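Local coordinates for protein small ribosomal subunit biogenesis GTPase RsgA (Thermotoga maritima, PDB 1U0L) that probably assists late maturation of the 30S ribosomal subunit as a circularly permuted, zinc-containing GTPase that hydrolyses GTP slowly and is stimulated by that subunit, at residues 88-93 against 105-110; 215-218 against 224-227. One frame throughout, in Å; residues are numbered along the deposited sequence.

Contact 1: residues 88-93 against 105-110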
loop_
_atom_site.group_PDB
_atom_site.type_symbol
_atom_site.label_atom_id
_atom_site.label_comp_id
_atom_site.label_asym_id
_atom_site.label_seq_id
_atom_site.Cartn_x
_atom_site.Cartn_y
_atom_site.Cartn_z
ATOM N N VAL A 88 -1.717 3.060 -0.224
ATOM C CA VAL A 88 -1.984 1.717 -0.669
ATOM C C VAL A 88 -3.336 1.846 -1.326
ATOM O O VAL A 88 -4.301 2.276 -0.683
ATOM C CB VAL A 88 -2.135 0.765 0.492
ATOM C CG1 VAL A 88 -2.621 -0.577 -0.019
ATOM C CG2 VAL A 88 -0.815 0.631 1.216
ATOM N N ILE A 89 -3.405 1.534 -2.615
ATOM C CA ILE A 89 -4.679 1.586 -3.319
ATOM C C ILE A 89 -5.082 0.136 -3.336
ATOM O O ILE A 89 -4.469 -0.682 -4.026
ATOM C CB ILE A 89 -4.523 2.071 -4.737
ATOM C CG1 ILE A 89 -3.881 3.460 -4.746
ATOM C CG2 ILE A 89 -5.880 2.087 -5.405
ATOM C CD1 ILE A 89 -4.739 4.561 -4.114
ATOM N N LEU A 90 -6.091 -0.184 -2.538
ATOM C CA LEU A 90 -6.551 -1.556 -2.421
ATOM C C LEU A 90 -7.689 -1.824 -3.388
ATOM O O LEU A 90 -8.830 -1.434 -3.146
ATOM C CB LEU A 90 -6.998 -1.831 -0.983
ATOM C CG LEU A 90 -6.591 -3.192 -0.411
ATOM C CD1 LEU A 90 -7.327 -3.485 0.932
ATOM C CD2 LEU A 90 -6.909 -4.244 -1.449
ATOM N N VAL A 91 -7.371 -2.471 -4.500
ATOM C CA VAL A 91 -8.407 -2.767 -5.466
ATOM C C VAL A 91 -9.061 -4.085 -5.094
ATOM O O VAL A 91 -8.407 -5.118 -4.943
ATOM C CB VAL A 91 -7.854 -2.783 -6.897
ATOM C CG1 VAL A 91 -8.893 -3.292 -7.855
ATOM C CG2 VAL A 91 -7.487 -1.381 -7.294
ATOM N N VAL A 92 -10.371 -4.015 -4.928
ATOM C CA VAL A 92 -11.167 -5.147 -4.518
ATOM C C VAL A 92 -12.216 -5.515 -5.553
ATOM O O VAL A 92 -12.703 -4.671 -6.300
ATOM C CB VAL A 92 -11.820 -4.828 -3.159
ATOM C CG1 VAL A 92 -13.186 -5.472 -3.048
ATOM C CG2 VAL A 92 -10.898 -5.292 -2.044
ATOM N N THR A 93 -12.587 -6.788 -5.551
ATOM C CA THR A 93 -13.531 -7.334 -6.510
ATOM C C THR A 93 -14.569 -8.223 -5.827
ATOM O O THR A 93 -14.201 -9.136 -5.086
ATOM C CB THR A 93 -12.716 -8.148 -7.535
ATOM O OG1 THR A 93 -12.597 -7.404 -8.752
ATOM C CG2 THR A 93 -13.312 -9.492 -7.769
ATOM N N ASP A 105 -8.761 -7.807 4.810
ATOM C CA ASP A 105 -8.260 -7.393 6.114
ATOM C C ASP A 105 -6.777 -7.680 6.297
ATOM O O ASP A 105 -6.090 -6.990 7.057
ATOM C CB ASP A 105 -9.081 -8.043 7.237
ATOM C CG ASP A 105 -10.515 -7.555 7.249
ATOM O OD1 ASP A 105 -10.758 -6.420 6.754
ATOM O OD2 ASP A 105 -11.394 -8.294 7.754
ATOM N N LYS A 106 -6.276 -8.692 5.595
ATOM C CA LYS A 106 -4.862 -9.012 5.698
ATOM C C LYS A 106 -4.102 -7.894 4.988
ATOM O O LYS A 106 -3.031 -7.460 5.433
ATOM C CB LYS A 106 -4.575 -10.362 5.061
ATOM C CG LYS A 106 -3.114 -10.670 4.956
ATOM C CD LYS A 106 -2.856 -12.143 4.891
ATOM C CE LYS A 106 -3.219 -12.799 6.209
ATOM N NZ LYS A 106 -2.842 -14.250 6.197
ATOM N N PHE A 107 -4.683 -7.410 3.894
ATOM C CA PHE A 107 -4.082 -6.319 3.140
ATOM C C PHE A 107 -4.059 -5.059 3.993
ATOM O O PHE A 107 -3.024 -4.384 4.086
ATOM C CB PHE A 107 -4.862 -6.069 1.853
ATOM C CG PHE A 107 -4.314 -6.803 0.681
ATOM C CD1 PHE A 107 -5.158 -7.480 -0.190
ATOM C CD2 PHE A 107 -2.942 -6.824 0.444
ATOM C CE1 PHE A 107 -4.641 -8.175 -1.290
ATOM C CE2 PHE A 107 -2.410 -7.514 -0.651
ATOM C CZ PHE A 107 -3.265 -8.195 -1.523
ATOM N N LEU A 108 -5.200 -4.749 4.613
ATOM C CA LEU A 108 -5.303 -3.577 5.472
ATOM C C LEU A 108 -4.329 -3.703 6.643
ATOM O O LEU A 108 -3.645 -2.743 6.983
ATOM C CB LEU A 108 -6.737 -3.414 5.984
ATOM C CG LEU A 108 -7.766 -3.058 4.907
ATOM C CD1 LEU A 108 -9.168 -3.148 5.479
ATOM C CD2 LEU A 108 -7.492 -1.663 4.368
ATOM N N VAL A 109 -4.250 -4.886 7.248
ATOM C CA VAL A 109 -3.331 -5.097 8.360
ATOM C C VAL A 109 -1.924 -4.711 7.904
ATOM O O VAL A 109 -1.210 -3.993 8.605
ATOM C CB VAL A 109 -3.334 -6.569 8.833
ATOM C CG1 VAL A 109 -2.167 -6.817 9.773
ATOM C CG2 VAL A 109 -4.639 -6.883 9.550
ATOM N N LEU A 110 -1.536 -5.180 6.721
ATOM C CA LEU A 110 -0.222 -4.866 6.159
ATOM C C LEU A 110 -0.023 -3.365 5.906
ATOM O O LEU A 110 1.036 -2.806 6.204
ATOM C CB LEU A 110 -0.014 -5.628 4.849
ATOM C CG LEU A 110 0.314 -7.105 5.018
ATOM C CD1 LEU A 110 0.279 -7.775 3.663
ATOM C CD2 LEU A 110 1.663 -7.280 5.682
#
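Leu90 reaches from the strand to Phe107 and Leu108 on the helix. This is the strand-to-helix packing of a beta-alpha-beta unit, made of strand 87-92, helix 101-113 and strand 117-122, in the P-loop GTPase domain. The contact is apolar, with no hydrogen bond between the segments, and it is buried. The two methyls of Leu90 divide the work. Leu90 CD1 touches two helix residues, 3.7 Å from Phe107 CB and 3.9 Å from Leu108 CD2. The side chains of Leu90 and Leu108 meet at about a right angle. Leu108 CG stands beside its backbone N (chi1 -67°), which carries CD2 in toward the strand. The strand is held in the sheet by backbone hydrogen bonds of Leu90 to Val119 and of Ile89 to Thr173 and Ala175. On its outer side the helix meets helix 282-296, where Asp105 OD1 forms a salt bridge with Arg284 NH1 and Asp105 OD2 accepts a hydrogen bond from Asn287 ND2. Phe107 also reaches Gly176, in the P-loop that is inferred to bind GTP. Leu90 CD2 meets the Phe107 ring obliquely, 3.9 Å from CD1 of that ring.

Contact 2: residues 215-218 against 224-227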
loop_
_atom_site.group_PDB
_atom_site.type_symbol
_atom_site.label_atom_id
_atom_site.label_comp_id
_atom_site.label_asym_id
_atom_site.label_seq_id
_atom_site.Cartn_x
_atom_site.Cartn_y
_atom_site.Cartn_z
ATOM N N GLN A 215 9.811 0.388 -9.906
ATOM C CA GLN A 215 10.093 1.666 -10.525
ATOM C C GLN A 215 8.988 2.596 -10.109
ATOM O O GLN A 215 7.921 2.152 -9.684
ATOM C CB GLN A 215 10.089 1.545 -12.037
ATOM C CG GLN A 215 11.348 0.973 -12.604
ATOM C CD GLN A 215 11.348 1.026 -14.108
ATOM O OE1 GLN A 215 10.774 1.944 -14.702
ATOM N NE2 GLN A 215 11.999 0.054 -14.741
ATOM N N LEU A 216 9.223 3.893 -10.212
ATOM C CA LEU A 216 8.166 4.807 -9.849
ATOM C C LEU A 216 7.673 5.397 -11.149
ATOM O O LEU A 216 8.466 5.821 -11.977
ATOM C CB LEU A 216 8.682 5.895 -8.903
ATOM C CG LEU A 216 9.202 5.403 -7.547
ATOM C CD1 LEU A 216 9.527 6.592 -6.679
ATOM C CD2 LEU A 216 8.146 4.545 -6.859
ATOM N N LEU A 217 6.365 5.372 -11.350
ATOM C CA LEU A 217 5.799 5.926 -12.558
ATOM C C LEU A 217 5.203 7.263 -12.174
ATOM O O LEU A 217 4.432 7.348 -11.212
ATOM C CB LEU A 217 4.721 4.997 -13.106
ATOM C CG LEU A 217 5.256 3.627 -13.509
ATOM C CD1 LEU A 217 4.100 2.683 -13.784
ATOM C CD2 LEU A 217 6.158 3.773 -14.725
ATOM N N LYS A 218 5.564 8.312 -12.909
ATOM C CA LYS A 218 5.051 9.630 -12.592
ATOM C C LYS A 218 3.669 9.815 -13.193
ATOM O O LYS A 218 3.426 9.450 -14.343
ATOM C CB LYS A 218 5.993 10.709 -13.122
ATOM C CG LYS A 218 5.682 12.105 -12.598
ATOM C CD LYS A 218 6.480 13.195 -13.301
ATOM C CE LYS A 218 7.984 13.017 -13.136
ATOM N NZ LYS A 218 8.517 11.824 -13.863
ATOM N N TYR A 224 3.365 9.688 -7.765
ATOM C CA TYR A 224 3.895 8.484 -8.371
ATOM C C TYR A 224 3.173 7.249 -7.901
ATOM O O TYR A 224 2.566 7.237 -6.824
ATOM C CB TYR A 224 5.357 8.272 -8.021
ATOM C CG TYR A 224 6.286 9.412 -8.297
ATOM C CD1 TYR A 224 6.400 10.481 -7.402
ATOM C CD2 TYR A 224 7.151 9.370 -9.391
ATOM C CE1 TYR A 224 7.363 11.469 -7.582
ATOM C CE2 TYR A 224 8.118 10.354 -9.579
ATOM C CZ TYR A 224 8.222 11.394 -8.669
ATOM O OH TYR A 224 9.220 12.319 -8.822
ATOM N N VAL A 225 3.260 6.207 -8.722
ATOM C CA VAL A 225 2.700 4.907 -8.390
ATOM C C VAL A 225 3.770 3.883 -8.742
ATOM O O VAL A 225 4.462 4.009 -9.754
ATOM C CB VAL A 225 1.393 4.583 -9.146
ATOM C CG1 VAL A 225 1.653 4.423 -10.650
ATOM C CG2 VAL A 225 0.772 3.317 -8.528
ATOM N N VAL A 226 3.904 2.876 -7.890
ATOM C CA VAL A 226 4.922 1.861 -8.083
ATOM C C VAL A 226 4.745 0.933 -9.272
ATOM O O VAL A 226 3.645 0.636 -9.718
ATOM C CB VAL A 226 5.109 1.017 -6.801
ATOM C CG1 VAL A 226 6.456 0.315 -6.827
ATOM C CG2 VAL A 226 5.022 1.912 -5.568
ATOM N N ASP A 227 5.897 0.522 -9.779
ATOM C CA ASP A 227 6.084 -0.381 -10.903
ATOM C C ASP A 227 5.202 -1.606 -10.733
ATOM O O ASP A 227 4.256 -1.806 -11.470
ATOM C CB ASP A 227 7.553 -0.799 -10.901
ATOM C CG ASP A 227 8.027 -1.278 -12.230
ATOM O OD1 ASP A 227 7.436 -0.856 -13.240
ATOM O OD2 ASP A 227 9.007 -2.057 -12.260
#
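Tyr224 lies against Leu216, Leu217 and Lys218 across a beta hairpin of strands 216-218 and 224-226. The hairpin forms one margin of the GTPase sheet. Tyr224 CB sits 3.4 Å from Leu217 O. Tyr224 CG stands beside the backbone N (chi1 -53°), and this turns the ring toward the partner strand. Tyr224 CD2 then touches Leu216 CB at 3.8 Å and Lys218 CA at a similar distance. Further out, Tyr224 CE2 approaches Lys218 CB at 4.1 Å. At the tip, Tyr224 OH is hydrogen-bonded to Glu26 OE2. Lys218 NZ forms a salt bridge with OE1 of the same carboxylate, so Glu26 in strand 22-27 ties both hairpin strands to the N-terminal OB-type domain.

The backbones pair antiparallel. Leu217 and Val225 form the hydrogen-bonded pair. Leu217 N donates to Val225 O at 2.8 Å with a nearly straight bond, 165° at the hydrogen. Val225 N returns a bond to Leu217 O at 3.0 Å. Leu217 and Val225 point to one face, where CB of the leucine meets CG1 of the valine at 4.0 Å. Leu216, Lys218, Tyr224 and Val226 share the other face.

Beyond the strand ends, Asp227 N donates to Gln215 O. The side-chain amide of Gln215 and the carboxylate of Asp227 are stacked, with planes 19° apart, but this detail is less certain because Gln215 N and Asp227 CB are modelled too close together.

Tyr224 also bonds through its backbone to Lys170 and Ser172, which joins the hairpin to the sheet interior. Backbone hydrogen bonds hold the centre of the hairpin; the Tyr224 ring packs along the face of Leu216 and Lys218. The hydroxyl of the buried Tyr224 is satisfied by Glu26 from the N-terminal domain. That carboxylate, shared with a lysine, is probably kept negatively charged.

How the contacts relate
Contact 1 precedes contact 2 along the chain. Their centres are 18 Å apart, and their nearest atoms are about 6 Å apart without touching. Both belong to the GTPase domain and share its six-stranded mixed sheet. Strand 87-92 lies in the interior, strand 171-175 comes next, then 224-226, and 216-218 is the outermost strand on that side. Contact 1 packs helix 101-113 on the sheet, and that helix faces the C-terminal helix 282-296. Contact 2 instead borders the N-terminal OB-type domain. Strand 171-175 runs between them into the P-loop inferred to bind GTP, beginning at Gly176. The sheet, with helix 101-113 packed on it, lies between the N-terminal domain and helix 282-296.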